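Local coordinates for protein riboflavin kinase, putative (Trypanosoma brucei, PDB 3BNW) that probably phosphorylates riboflavin at the expense of ATP, giving the flavin cofactor FMN, at residues P17-G22 and V115-V120; V59-G64 and D149-P154; A83-F88 and E100-H105; G122-M127 and K141-F146. One frame throughout, in Å; residues are numbered along the deposited sequence.

Interaction 1: residues P17-G22 and V115-V120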
loop_
_atom_site.group_PDB
_atom_site.type_symbol
_atom_site.label_atom_id
_atom_site.label_comp_id
_atom_site.label_asym_id
_atom_site.label_seq_id
_atom_site.Cartn_x
_atom_site.Cartn_y
_atom_site.Cartn_z
ATOM N N PRO A 17 -5.280 2.222 11.740
ATOM C CA PRO A 17 -5.169 1.301 10.614
ATOM C C PRO A 17 -6.477 1.205 9.846
ATOM O O PRO A 17 -7.541 1.478 10.397
ATOM C CB PRO A 17 -4.845 -0.049 11.277
ATOM C CG PRO A 17 -4.500 0.252 12.669
ATOM C CD PRO A 17 -5.261 1.490 13.017
ATOM N N PHE A 18 -6.390 0.819 8.580
ATOM C CA PHE A 18 -7.565 0.726 7.734
ATOM C C PHE A 18 -7.382 -0.297 6.629
ATOM O O PHE A 18 -6.312 -0.881 6.469
ATOM C CB PHE A 18 -7.909 2.097 7.136
ATOM C CG PHE A 18 -6.872 2.628 6.180
ATOM C CD1 PHE A 18 -6.901 2.276 4.836
ATOM C CD2 PHE A 18 -5.878 3.488 6.623
ATOM C CE1 PHE A 18 -5.951 2.757 3.953
ATOM C CE2 PHE A 18 -4.928 3.978 5.747
ATOM C CZ PHE A 18 -4.963 3.612 4.405
ATOM N N PHE A 19 -8.459 -0.501 5.878
ATOM C CA PHE A 19 -8.497 -1.410 4.745
ATOM C C PHE A 19 -8.857 -0.602 3.503
ATOM O O PHE A 19 -9.654 0.334 3.578
ATOM C CB PHE A 19 -9.543 -2.498 5.007
ATOM C CG PHE A 19 -9.788 -3.413 3.837
ATOM C CD1 PHE A 19 -10.921 -3.261 3.046
ATOM C CD2 PHE A 19 -8.893 -4.432 3.536
ATOM C CE1 PHE A 19 -11.155 -4.106 1.970
ATOM C CE2 PHE A 19 -9.117 -5.279 2.464
ATOM C CZ PHE A 19 -10.250 -5.116 1.678
ATOM N N LEU A 20 -8.264 -0.956 2.367
ATOM C CA LEU A 20 -8.531 -0.255 1.116
ATOM C C LEU A 20 -8.560 -1.244 -0.030
ATOM O O LEU A 20 -7.646 -2.060 -0.173
ATOM C CB LEU A 20 -7.471 0.825 0.871
ATOM C CG LEU A 20 -7.618 1.739 -0.355
ATOM C CD1 LEU A 20 -9.002 2.373 -0.441
ATOM C CD2 LEU A 20 -6.534 2.831 -0.343
ATOM N N ARG A 21 -9.617 -1.184 -0.833
ATOM C CA ARG A 21 -9.759 -2.052 -2.004
ATOM C C ARG A 21 -10.006 -1.182 -3.228
ATOM O O ARG A 21 -10.862 -0.298 -3.195
ATOM C CB ARG A 21 -10.922 -3.038 -1.818
ATOM C CG ARG A 21 -11.177 -3.945 -3.033
ATOM C CD ARG A 21 -12.306 -4.950 -2.790
ATOM N NE ARG A 21 -13.569 -4.300 -2.419
ATOM C CZ ARG A 21 -14.171 -4.391 -1.231
ATOM N NH1 ARG A 21 -13.657 -5.127 -0.251
ATOM N NH2 ARG A 21 -15.313 -3.748 -1.022
ATOM N N GLY A 22 -9.259 -1.434 -4.299
ATOM C CA GLY A 22 -9.410 -0.674 -5.537
ATOM C C GLY A 22 -8.613 -1.276 -6.678
ATOM O O GLY A 22 -7.742 -2.109 -6.454
ATOM N N VAL A 115 -7.511 -6.062 -9.133
ATOM C CA VAL A 115 -7.986 -5.537 -7.863
ATOM C C VAL A 115 -6.895 -5.735 -6.815
ATOM O O VAL A 115 -6.375 -6.831 -6.630
ATOM C CB VAL A 115 -9.305 -6.209 -7.406
ATOM C CG1 VAL A 115 -9.776 -5.610 -6.083
ATOM C CG2 VAL A 115 -10.382 -6.050 -8.473
ATOM N N VAL A 116 -6.534 -4.655 -6.146
ATOM C CA VAL A 116 -5.578 -4.731 -5.060
ATOM C C VAL A 116 -6.312 -4.450 -3.758
ATOM O O VAL A 116 -7.148 -3.549 -3.683
ATOM C CB VAL A 116 -4.392 -3.747 -5.247
ATOM C CG1 VAL A 116 -4.883 -2.318 -5.376
ATOM C CG2 VAL A 116 -3.422 -3.867 -4.086
ATOM N N LYS A 117 -6.006 -5.245 -2.742
ATOM C CA LYS A 117 -6.560 -5.058 -1.422
ATOM C C LYS A 117 -5.393 -4.849 -0.484
ATOM O O LYS A 117 -4.436 -5.613 -0.530
ATOM C CB LYS A 117 -7.361 -6.297 -1.011
ATOM C CG LYS A 117 -8.531 -6.617 -1.928
ATOM C CD LYS A 117 -9.173 -7.949 -1.569
ATOM C CE LYS A 117 -10.020 -8.499 -2.719
ATOM N NZ LYS A 117 -10.583 -9.844 -2.413
ATOM N N ILE A 118 -5.449 -3.810 0.344
ATOM C CA ILE A 118 -4.380 -3.568 1.315
ATOM C C ILE A 118 -4.930 -3.277 2.708
ATOM O O ILE A 118 -5.988 -2.665 2.853
ATOM C CB ILE A 118 -3.407 -2.426 0.871
ATOM C CG1 ILE A 118 -4.151 -1.112 0.633
ATOM C CG2 ILE A 118 -2.649 -2.824 -0.397
ATOM C CD1 ILE A 118 -3.237 0.105 0.558
ATOM N N ILE A 119 -4.215 -3.764 3.720
ATOM C CA ILE A 119 -4.419 -3.353 5.105
ATOM C C ILE A 119 -3.199 -2.504 5.504
ATOM O O ILE A 119 -2.070 -2.996 5.489
ATOM C CB ILE A 119 -4.583 -4.575 6.040
ATOM C CG1 ILE A 119 -5.864 -5.339 5.678
ATOM C CG2 ILE A 119 -4.632 -4.138 7.507
ATOM C CD1 ILE A 119 -6.175 -6.543 6.559
ATOM N N VAL A 120 -3.429 -1.228 5.818
ATOM C CA VAL A 120 -2.354 -0.308 6.206
ATOM C C VAL A 120 -2.221 -0.303 7.721
ATOM O O VAL A 120 -3.132 0.122 8.410
ATOM C CB VAL A 120 -2.616 1.142 5.711
ATOM C CG1 VAL A 120 -1.622 2.101 6.324
ATOM C CG2 VAL A 120 -2.544 1.222 4.204
#

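Interaction 2: residues V59-G64 and D149-P154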
loop_
_atom_site.group_PDB
_atom_site.type_symbol
_atom_site.label_atom_id
_atom_site.label_comp_id
_atom_site.label_asym_id
_atom_site.label_seq_id
_atom_site.Cartn_x
_atom_site.Cartn_y
_atom_site.Cartn_z
ATOM N N VAL A 59 4.530 7.864 3.855
ATOM C CA VAL A 59 4.823 6.519 3.365
ATOM C C VAL A 59 4.354 5.541 4.441
ATOM O O VAL A 59 4.769 5.641 5.603
ATOM C CB VAL A 59 6.325 6.284 3.127
ATOM C CG1 VAL A 59 6.562 4.851 2.648
ATOM C CG2 VAL A 59 6.879 7.295 2.133
ATOM N N VAL A 60 3.483 4.610 4.055
ATOM C CA VAL A 60 2.877 3.669 5.000
ATOM C C VAL A 60 3.225 2.240 4.616
ATOM O O VAL A 60 3.783 2.005 3.555
ATOM C CB VAL A 60 1.333 3.828 5.069
ATOM C CG1 VAL A 60 0.970 5.231 5.537
ATOM C CG2 VAL A 60 0.682 3.503 3.729
ATOM N N TYR A 61 2.882 1.298 5.492
ATOM C CA TYR A 61 3.200 -0.104 5.290
ATOM C C TYR A 61 2.087 -1.019 5.785
ATOM O O TYR A 61 1.218 -0.604 6.552
ATOM C CB TYR A 61 4.518 -0.440 5.996
ATOM C CG TYR A 61 4.473 -0.341 7.507
ATOM C CD1 TYR A 61 4.135 -1.447 8.285
ATOM C CD2 TYR A 61 4.772 0.846 8.159
ATOM C CE1 TYR A 61 4.089 -1.369 9.669
ATOM C CE2 TYR A 61 4.734 0.931 9.544
ATOM C CZ TYR A 61 4.389 -0.182 10.295
ATOM O OH TYR A 61 4.346 -0.112 11.673
ATOM N N GLY A 62 2.123 -2.274 5.346
ATOM C CA GLY A 62 1.152 -3.272 5.789
ATOM C C GLY A 62 1.142 -4.500 4.905
ATOM O O GLY A 62 2.135 -4.813 4.261
ATOM N N TRP A 63 0.003 -5.187 4.872
ATOM C CA TRP A 63 -0.171 -6.392 4.062
ATOM C C TRP A 63 -1.089 -6.106 2.892
ATOM O O TRP A 63 -2.051 -5.360 3.033
ATOM C CB TRP A 63 -0.788 -7.512 4.895
ATOM C CG TRP A 63 0.075 -7.981 6.004
ATOM C CD1 TRP A 63 -0.052 -7.670 7.318
ATOM C CD2 TRP A 63 1.200 -8.859 5.901
ATOM N NE1 TRP A 63 0.926 -8.297 8.045
ATOM C CE2 TRP A 63 1.711 -9.032 7.199
ATOM C CE3 TRP A 63 1.824 -9.517 4.835
ATOM C CZ2 TRP A 63 2.821 -9.835 7.471
ATOM C CZ3 TRP A 63 2.931 -10.316 5.103
ATOM C CH2 TRP A 63 3.416 -10.469 6.414
ATOM N N GLY A 64 -0.799 -6.707 1.744
ATOM C CA GLY A 64 -1.642 -6.542 0.564
ATOM C C GLY A 64 -1.778 -7.807 -0.250
ATOM O O GLY A 64 -0.995 -8.742 -0.099
ATOM N N ASP A 149 10.792 -5.655 9.166
ATOM C CA ASP A 149 11.045 -5.856 10.597
ATOM C C ASP A 149 9.774 -5.684 11.428
ATOM O O ASP A 149 9.556 -6.419 12.396
ATOM C CB ASP A 149 12.142 -4.903 11.099
ATOM C CG ASP A 149 13.532 -5.272 10.578
ATOM O OD1 ASP A 149 13.693 -6.357 9.974
ATOM O OD2 ASP A 149 14.472 -4.474 10.777
ATOM N N MET A 150 8.939 -4.723 11.040
ATOM C CA MET A 150 7.682 -4.458 11.742
ATOM C C MET A 150 6.678 -5.591 11.550
ATOM O O MET A 150 6.013 -6.000 12.496
ATOM C CB MET A 150 7.057 -3.142 11.261
ATOM C CG MET A 150 7.846 -1.882 11.621
ATOM S SD MET A 150 8.169 -1.664 13.379
ATOM C CE MET A 150 6.510 -1.784 14.027
ATOM N N LEU A 151 6.582 -6.100 10.324
ATOM C CA LEU A 151 5.598 -7.134 9.991
ATOM C C LEU A 151 5.963 -8.518 10.539
ATOM O O LEU A 151 5.120 -9.418 10.546
ATOM C CB LEU A 151 5.370 -7.199 8.473
ATOM C CG LEU A 151 4.662 -5.986 7.846
ATOM C CD1 LEU A 151 4.710 -6.074 6.331
ATOM C CD2 LEU A 151 3.222 -5.851 8.321
ATOM N N GLN A 152 7.204 -8.689 10.997
ATOM C CA GLN A 152 7.602 -9.923 11.681
ATOM C C GLN A 152 7.054 -9.977 13.111
ATOM O O GLN A 152 7.004 -11.049 13.719
ATOM C CB GLN A 152 9.129 -10.082 11.698
ATOM C CG GLN A 152 9.759 -10.330 10.326
ATOM C CD GLN A 152 9.588 -11.758 9.831
ATOM O OE1 GLN A 152 8.495 -12.319 9.885
ATOM N NE2 GLN A 152 10.675 -12.349 9.331
ATOM N N LYS A 153 6.637 -8.827 13.639
ATOM C CA LYS A 153 6.123 -8.749 15.004
ATOM C C LYS A 153 4.839 -9.576 15.121
ATOM O O LYS A 153 3.941 -9.440 14.287
ATOM C CB LYS A 153 5.890 -7.290 15.417
ATOM C CG LYS A 153 7.185 -6.467 15.474
ATOM C CD LYS A 153 6.951 -4.958 15.513
ATOM C CE LYS A 153 6.926 -4.405 16.929
ATOM N NZ LYS A 153 6.838 -2.909 16.941
ATOM N N PRO A 154 4.753 -10.447 16.147
ATOM C CA PRO A 154 3.629 -11.382 16.289
ATOM C C PRO A 154 2.254 -10.727 16.140
ATOM O O PRO A 154 1.360 -11.303 15.518
ATOM C CB PRO A 154 3.804 -11.923 17.712
ATOM C CG PRO A 154 5.251 -11.805 17.991
ATOM C CD PRO A 154 5.725 -10.590 17.250
#

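Interaction 3: residues A83-F88 and E100-H105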
loop_
_atom_site.group_PDB
_atom_site.type_symbol
_atom_site.label_atom_id
_atom_site.label_comp_id
_atom_site.label_asym_id
_atom_site.label_seq_id
_atom_site.Cartn_x
_atom_site.Cartn_y
_atom_site.Cartn_z
ATOM N N ALA A 83 4.877 -1.253 1.059
ATOM C CA ALA A 83 4.915 0.138 1.489
ATOM C C ALA A 83 4.125 0.929 0.459
ATOM O O ALA A 83 3.869 0.429 -0.642
ATOM C CB ALA A 83 6.337 0.633 1.574
ATOM N N ALA A 84 3.727 2.148 0.799
ATOM C CA ALA A 84 2.910 2.952 -0.113
ATOM C C ALA A 84 2.991 4.422 0.221
ATOM O O ALA A 84 3.094 4.790 1.392
ATOM C CB ALA A 84 1.451 2.492 -0.063
ATOM N N SER A 85 2.920 5.260 -0.810
ATOM C CA SER A 85 2.889 6.707 -0.627
ATOM C C SER A 85 1.469 7.223 -0.818
ATOM O O SER A 85 0.814 6.889 -1.808
ATOM C CB SER A 85 3.823 7.395 -1.621
ATOM O OG SER A 85 5.151 6.923 -1.477
ATOM N N ILE A 86 0.999 8.029 0.136
ATOM C CA ILE A 86 -0.299 8.697 0.042
ATOM C C ILE A 86 -0.087 10.209 -0.026
ATOM O O ILE A 86 0.307 10.829 0.966
ATOM C CB ILE A 86 -1.219 8.354 1.246
ATOM C CG1 ILE A 86 -1.591 6.869 1.239
ATOM C CG2 ILE A 86 -2.497 9.196 1.218
ATOM C CD1 ILE A 86 -0.593 5.979 1.936
ATOM N N GLY A 87 -0.343 10.798 -1.195
ATOM C CA GLY A 87 -0.199 12.246 -1.362
ATOM C C GLY A 87 -0.909 12.795 -2.592
ATOM O O GLY A 87 -1.451 12.047 -3.393
ATOM N N PHE A 88 -0.885 14.120 -2.725
ATOM C CA PHE A 88 -1.487 14.815 -3.860
ATOM C C PHE A 88 -0.633 14.661 -5.122
ATOM O O PHE A 88 0.572 14.411 -5.043
ATOM C CB PHE A 88 -1.689 16.294 -3.529
ATOM N N GLU A 100 -0.079 5.159 -3.940
ATOM C CA GLU A 100 0.926 4.555 -4.799
ATOM C C GLU A 100 1.618 3.429 -4.038
ATOM O O GLU A 100 2.515 3.689 -3.239
ATOM C CB GLU A 100 1.932 5.624 -5.230
ATOM C CG GLU A 100 2.837 5.214 -6.369
ATOM C CD GLU A 100 3.812 6.310 -6.752
ATOM O OE1 GLU A 100 3.768 6.762 -7.912
ATOM O OE2 GLU A 100 4.618 6.731 -5.891
ATOM N N PRO A 101 1.198 2.169 -4.279
ATOM C CA PRO A 101 1.714 1.056 -3.493
ATOM C C PRO A 101 2.961 0.414 -4.107
ATOM O O PRO A 101 3.119 0.391 -5.335
ATOM C CB PRO A 101 0.543 0.066 -3.495
ATOM C CG PRO A 101 -0.215 0.355 -4.770
ATOM C CD PRO A 101 0.232 1.701 -5.295
ATOM N N TYR A 102 3.832 -0.102 -3.240
ATOM C CA TYR A 102 5.047 -0.792 -3.662
ATOM C C TYR A 102 5.126 -2.147 -2.962
ATOM O O TYR A 102 5.621 -2.249 -1.836
ATOM C CB TYR A 102 6.298 0.042 -3.343
ATOM C CG TYR A 102 6.122 1.539 -3.486
ATOM C CD1 TYR A 102 5.902 2.120 -4.731
ATOM C CD2 TYR A 102 6.197 2.372 -2.377
ATOM C CE1 TYR A 102 5.741 3.491 -4.862
ATOM C CE2 TYR A 102 6.044 3.744 -2.501
ATOM C CZ TYR A 102 5.813 4.296 -3.745
ATOM O OH TYR A 102 5.663 5.659 -3.863
ATOM N N PHE A 103 4.634 -3.183 -3.632
ATOM C CA PHE A 103 4.678 -4.534 -3.081
ATOM C C PHE A 103 6.114 -5.015 -2.932
ATOM O O PHE A 103 6.892 -4.961 -3.888
ATOM C CB PHE A 103 3.895 -5.518 -3.964
ATOM C CG PHE A 103 2.422 -5.532 -3.690
ATOM C CD1 PHE A 103 1.920 -6.243 -2.612
ATOM C CD2 PHE A 103 1.539 -4.828 -4.497
ATOM C CE1 PHE A 103 0.562 -6.256 -2.336
ATOM C CE2 PHE A 103 0.172 -4.837 -4.229
ATOM C CZ PHE A 103 -0.316 -5.557 -3.145
ATOM N N LEU A 104 6.453 -5.496 -1.737
ATOM C CA LEU A 104 7.738 -6.154 -1.501
ATOM C C LEU A 104 7.671 -7.579 -2.049
ATOM O O LEU A 104 7.779 -8.558 -1.309
ATOM C CB LEU A 104 8.095 -6.156 -0.011
ATOM C CG LEU A 104 8.584 -4.839 0.601
ATOM C CD1 LEU A 104 7.763 -3.639 0.148
ATOM C CD2 LEU A 104 8.590 -4.946 2.120
ATOM N N HIS A 105 7.486 -7.673 -3.363
ATOM C CA HIS A 105 7.377 -8.950 -4.061
ATOM C C HIS A 105 7.652 -8.764 -5.557
ATOM O O HIS A 105 7.278 -7.746 -6.148
ATOM C CB HIS A 105 5.988 -9.555 -3.858
ATOM C CG HIS A 105 5.781 -10.837 -4.602
ATOM N ND1 HIS A 105 6.391 -12.015 -4.235
ATOM C CD2 HIS A 105 5.039 -11.122 -5.698
ATOM C CE1 HIS A 105 6.033 -12.972 -5.073
ATOM N NE2 HIS A 105 5.212 -12.457 -5.970
#

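Interaction 4: residues G122-M127 and K141-F146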
loop_
_atom_site.group_PDB
_atom_site.type_symbol
_atom_site.label_atom_id
_atom_site.label_comp_id
_atom_site.label_asym_id
_atom_site.label_seq_id
_atom_site.Cartn_x
_atom_site.Cartn_y
_atom_site.Cartn_z
ATOM N N GLY A 122 0.714 0.856 9.576
ATOM C CA GLY A 122 1.488 1.935 10.185
ATOM C C GLY A 122 2.208 2.842 9.212
ATOM O O GLY A 122 2.224 2.601 7.996
ATOM N N GLU A 123 2.845 3.866 9.775
ATOM C CA GLU A 123 3.543 4.886 9.003
ATOM C C GLU A 123 5.058 4.826 9.194
ATOM O O GLU A 123 5.546 4.593 10.300
ATOM C CB GLU A 123 3.021 6.265 9.389
ATOM C CG GLU A 123 3.240 6.656 10.846
ATOM C CD GLU A 123 2.380 7.820 11.254
ATOM O OE1 GLU A 123 1.758 8.428 10.361
ATOM O OE2 GLU A 123 2.312 8.126 12.466
ATOM N N ILE A 124 5.791 5.043 8.104
ATOM C CA ILE A 124 7.253 4.988 8.118
ATOM C C ILE A 124 7.839 6.387 8.313
ATOM O O ILE A 124 8.657 6.615 9.208
ATOM C CB ILE A 124 7.801 4.382 6.805
ATOM C CG1 ILE A 124 7.207 2.982 6.576
ATOM C CG2 ILE A 124 9.324 4.342 6.831
ATOM C CD1 ILE A 124 7.779 2.231 5.386
ATOM N N ARG A 125 7.390 7.319 7.479
ATOM C CA ARG A 125 7.918 8.675 7.451
ATOM C C ARG A 125 7.008 9.524 6.570
ATOM O O ARG A 125 6.100 8.996 5.925
ATOM C CB ARG A 125 9.316 8.659 6.841
ATOM C CG ARG A 125 9.317 8.102 5.424
ATOM C CD ARG A 125 10.675 7.741 4.927
ATOM N NE ARG A 125 10.612 7.219 3.559
ATOM C CZ ARG A 125 10.527 7.978 2.464
ATOM N NH1 ARG A 125 10.445 9.297 2.560
ATOM N NH2 ARG A 125 10.496 7.416 1.261
ATOM N N SER A 126 7.271 10.828 6.525
ATOM C CA SER A 126 6.668 11.693 5.511
ATOM C C SER A 126 7.354 11.449 4.171
ATOM O O SER A 126 8.485 10.973 4.120
ATOM C CB SER A 126 6.788 13.169 5.884
ATOM O OG SER A 126 8.139 13.556 5.978
ATOM N N MET A 127 6.660 11.785 3.090
ATOM C CA MET A 127 7.180 11.582 1.746
ATOM C C MET A 127 8.462 12.367 1.501
ATOM O O MET A 127 9.363 11.883 0.816
ATOM C CB MET A 127 6.121 11.942 0.703
ATOM C CG MET A 127 5.037 10.874 0.574
ATOM S SD MET A 127 3.705 11.309 -0.555
ATOM C CE MET A 127 4.605 11.962 -1.951
ATOM N N LYS A 141 15.556 1.393 0.719
ATOM C CA LYS A 141 16.125 0.228 1.410
ATOM C C LYS A 141 15.793 0.236 2.904
ATOM O O LYS A 141 15.491 -0.808 3.488
ATOM C CB LYS A 141 17.644 0.171 1.231
ATOM C CG LYS A 141 18.110 -0.598 0.002
ATOM C CD LYS A 141 19.497 -0.127 -0.482
ATOM C CE LYS A 141 20.609 -0.307 0.563
ATOM N NZ LYS A 141 21.778 0.597 0.311
ATOM N N SER A 142 15.857 1.415 3.516
ATOM C CA SER A 142 15.481 1.567 4.915
ATOM C C SER A 142 13.977 1.368 5.128
ATOM O O SER A 142 13.571 0.822 6.146
ATOM C CB SER A 142 15.908 2.938 5.440
ATOM O OG SER A 142 17.316 3.074 5.390
ATOM N N ASP A 143 13.162 1.816 4.175
ATOM C CA ASP A 143 11.717 1.614 4.239
ATOM C C ASP A 143 11.372 0.137 4.099
ATOM O O ASP A 143 10.563 -0.389 4.858
ATOM C CB ASP A 143 10.998 2.377 3.121
ATOM C CG ASP A 143 11.143 3.879 3.232
ATOM O OD1 ASP A 143 11.415 4.410 4.336
ATOM O OD2 ASP A 143 10.968 4.533 2.185
ATOM N N VAL A 144 11.986 -0.512 3.110
ATOM C CA VAL A 144 11.749 -1.925 2.831
ATOM C C VAL A 144 12.090 -2.801 4.039
ATOM O O VAL A 144 11.305 -3.664 4.421
ATOM C CB VAL A 144 12.559 -2.399 1.598
ATOM C CG1 VAL A 144 12.422 -3.905 1.394
ATOM C CG2 VAL A 144 12.110 -1.657 0.348
ATOM N N GLN A 145 13.248 -2.560 4.650
ATOM C CA GLN A 145 13.698 -3.368 5.787
ATOM C C GLN A 145 12.861 -3.097 7.038
ATOM O O GLN A 145 12.566 -4.015 7.802
ATOM C CB GLN A 145 15.182 -3.119 6.093
ATOM C CG GLN A 145 15.959 -4.385 6.456
ATOM C CD GLN A 145 16.430 -5.168 5.222
ATOM O OE1 GLN A 145 15.620 -5.688 4.447
ATOM N NE2 GLN A 145 17.748 -5.245 5.039
ATOM N N PHE A 146 12.497 -1.834 7.241
ATOM C CA PHE A 146 11.659 -1.432 8.363
ATOM C C PHE A 146 10.308 -2.131 8.277
ATOM O O PHE A 146 9.884 -2.797 9.218
ATOM C CB PHE A 146 11.468 0.087 8.356
ATOM C CG PHE A 146 10.582 0.597 9.456
ATOM C CD1 PHE A 146 10.994 0.536 10.783
ATOM C CD2 PHE A 146 9.343 1.158 9.169
ATOM C CE1 PHE A 146 10.180 1.016 11.805
ATOM C CE2 PHE A 146 8.526 1.640 10.188
ATOM C CZ PHE A 146 8.948 1.568 11.505
#

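Interaction 1: residues P17-G22 and V115-V120
F18 to G22 run antiparallel to V116 to V120, their axes 4.8 Å apart at closest approach and inclined at 169°; F18-V120, L20-I118 and G22-V116 form hydrogen-bonded pairs, F19-I119 and R21-K117 non-hydrogen-bonded ones. Within this ladder I118 N meets L20 O at 2.9 Å, whereas at its end F18 N reaches V120 O only weakly, at 3.3 Å. On the face bearing F18, L20, I118 and V120, the valine lies over the F18 ring. V120 CB stands 3.9 Å from the ring centroid in a CH-pi contact offset toward the rim, and V120 CG2 comes to 3.4 Å from F18 CZ. L20 CB touches I118 CG1 beside them. On the other face, F19 offers its ring edge to I119, with F19 CD2 3.8 Å from I119 CG1. R21 CG rests against both V115 CG1 and K117 CG, the arginine and lysine chains lying side by side while R21 NH1 and K117 NZ stay 6.0 Å apart. Their polar ends find partners beyond the pair: R21 NH2 bonds T171 O and K117 NZ bonds F165 O. The pairing is one seam of the curled antiparallel sheet of this riboflavin kinase fold: strand 174-177 borders strand 18-25, strand 58-69 borders strand 115-126, and helix 46-52 sets V48 and L52 against L20, and L52 also against F18.

Interaction 2: residues V59-G64 and D149-P154
L151, near the C-terminal end of helix 133-151, packs against Y61, G62 and W63 of strand 58-69 in a helix-on-sheet contact of the curled antiparallel riboflavin kinase fold. No hydrogen bond crosses it; the joint is made by apolar groups and ring surfaces, and L151 supplies 104 Å² of the 276 Å² buried.

L151 CG is anti to the carbonyl carbon (chi1 -68°), and from there the two methyls serve different neighbours. CD1 lies against the backbone of the strand, 3.5 Å from G62 O. CD2 sits over one face of the W63 indole, 3.3 Å above the ring plane and displaced toward the rim, and also stands near the plane of the Y61 ring at its edge. Farther back, L151 CB touches W63 CZ2 at 3.8 Å, and the two side chains slide past each other in opposite directions.

M150 crosses Y61 obliquely, with CB 3.8 Å from Y61 CE1; its chain bends at chi2 and chi3, and CE finishes 3.6 Å from Y61 OH. That hydroxyl is in turn hydrogen-bonded to Q11 OE1.

The polar edge of the indole is likewise satisfied by a neighbour, for W63 NE1 donates to L156 O of helix 154-157, while the same nitrogen has L151 CD2 just 3.4 Å away, over the ring face.

Interaction 3: residues A83-F88 and E100-H105
A83 to S85 and E100 to Y102 are paired as the two arms of a beta hairpin, strands 75-87 and 98-103, near the centre of the chain, with a hydroxyl-carboxylate cluster laid over one face of the ladder. A83-Y102 and S85-E100 are hydrogen-bonded pairs and A84-P101 between them is non-hydrogen-bonded. Y102 N meets A83 O at 2.7 Å, close to the direction of the carbonyl bond, but the return bond from A83 N to Y102 O is longer, 3.2 Å, with the donor lifted 40° out of the carbonyl plane. P101 falls at the position where a backbone N-H would not have pointed at the partner strand, and A84 CB packs on P101 CA at 3.7 Å.

On the face of A83, S85, E100 and Y102, the tyrosine ring reaches from its own pair to the neighbouring S85-E100 pair. Its CG is anti to the carbonyl carbon (chi1 -35°, short of -60°), and the ring has E100 O 3.4 Å above one face, toward the rim. Y102 OH donates to E100 OE2 at 2.5 Å, approaching on the anti side of the carboxylate. S85 OG, near the ring plane, lies 2.7 Å from Y102 OH, probably hydrogen-bonded, its proton unassigned, so that serine and glutamate probably hold the hydroxyl from both strands.

Past the ladder, L104 centres an inverse gamma turn and brings CD1 to 3.9 Å from A83 N, with V144 of helix 133-151 beside it. Alternating hydrogen-bonded and non-hydrogen-bonded pairs are those of an antiparallel beta hairpin, here joined through strand 75-87 to strand 58-69 of the curled sheet.

Interaction 4: residues G122-M127 and K141-F146
R125 and D143 meet side-on, their chains crossing at about a right angle while guanidinium and carboxylate stay nearly coplanar, 12° apart. R125 NE lies 3.0 Å from D143 OD1 and equally 3.0 Å from D143 OD2, both met on the syn side, and R125 NH2 adds a third bond to OD2 at 3.1 Å. OD2 therefore accepts twice, and two nitrogens fix the rotation of the carboxylate in this salt bridge. The arginine gets there with CG between its backbone N and carbonyl carbon (chi1 59°) and a chain extended from CG to NE. Its remaining nitrogen, NH1, makes a weak bond of 3.3 Å to M127 O.

Strand 115-126 is followed in the chain by helix 133-151, which folds back over it: the axes of the two segments approach to 9.7 Å, with their directions 166° apart. The strand is irregular here. V59 of strand 58-69 faces both I124 and R125, and the helical backbone angles of I124 fit a classic beta bulge.

I124 crosses the aspartate obliquely and carries the apolar half of the contact. Its CG2 comes to 3.3 Å from D143 OD1, so one side of the buried acid lies against hydrocarbon, and these surroundings of low polarity probably strengthen the salt bridge. Toward F146 the isoleucine slides past in the opposite direction, with CG1 near the ring plane at its edge, 3.8 Å from F146 CD2. Further along the same edge, F146 CE2 approaches E123 O, a carbonyl that accepts a hydrogen bond from Q11 NE2.

Interactions 1 and 3 are strand pairings within one curled sheet, whereas interactions 2 and 4 lay helix 133-151 against it. Strand 58-69 binds the set together, probably by hydrogen bonds throughout: V60 N to A84 O of interaction 3, I119 N of interaction 1 to W63 O, and V59 with I124 and R125 of interaction 4. Interactions 1 and 2 are buried; interactions 3 and 4 are partly buried. The chemistry differs accordingly: interaction 1 combines a ladder of five residue pairs with mostly apolar packing, interaction 2 has no hydrogen bond across it and rests on methyl, methionine and ring packing, and the two less buried contacts add charged or hydroxyl clusters. Strand 115-126 serves both 1 and 4, at successive parts of its length.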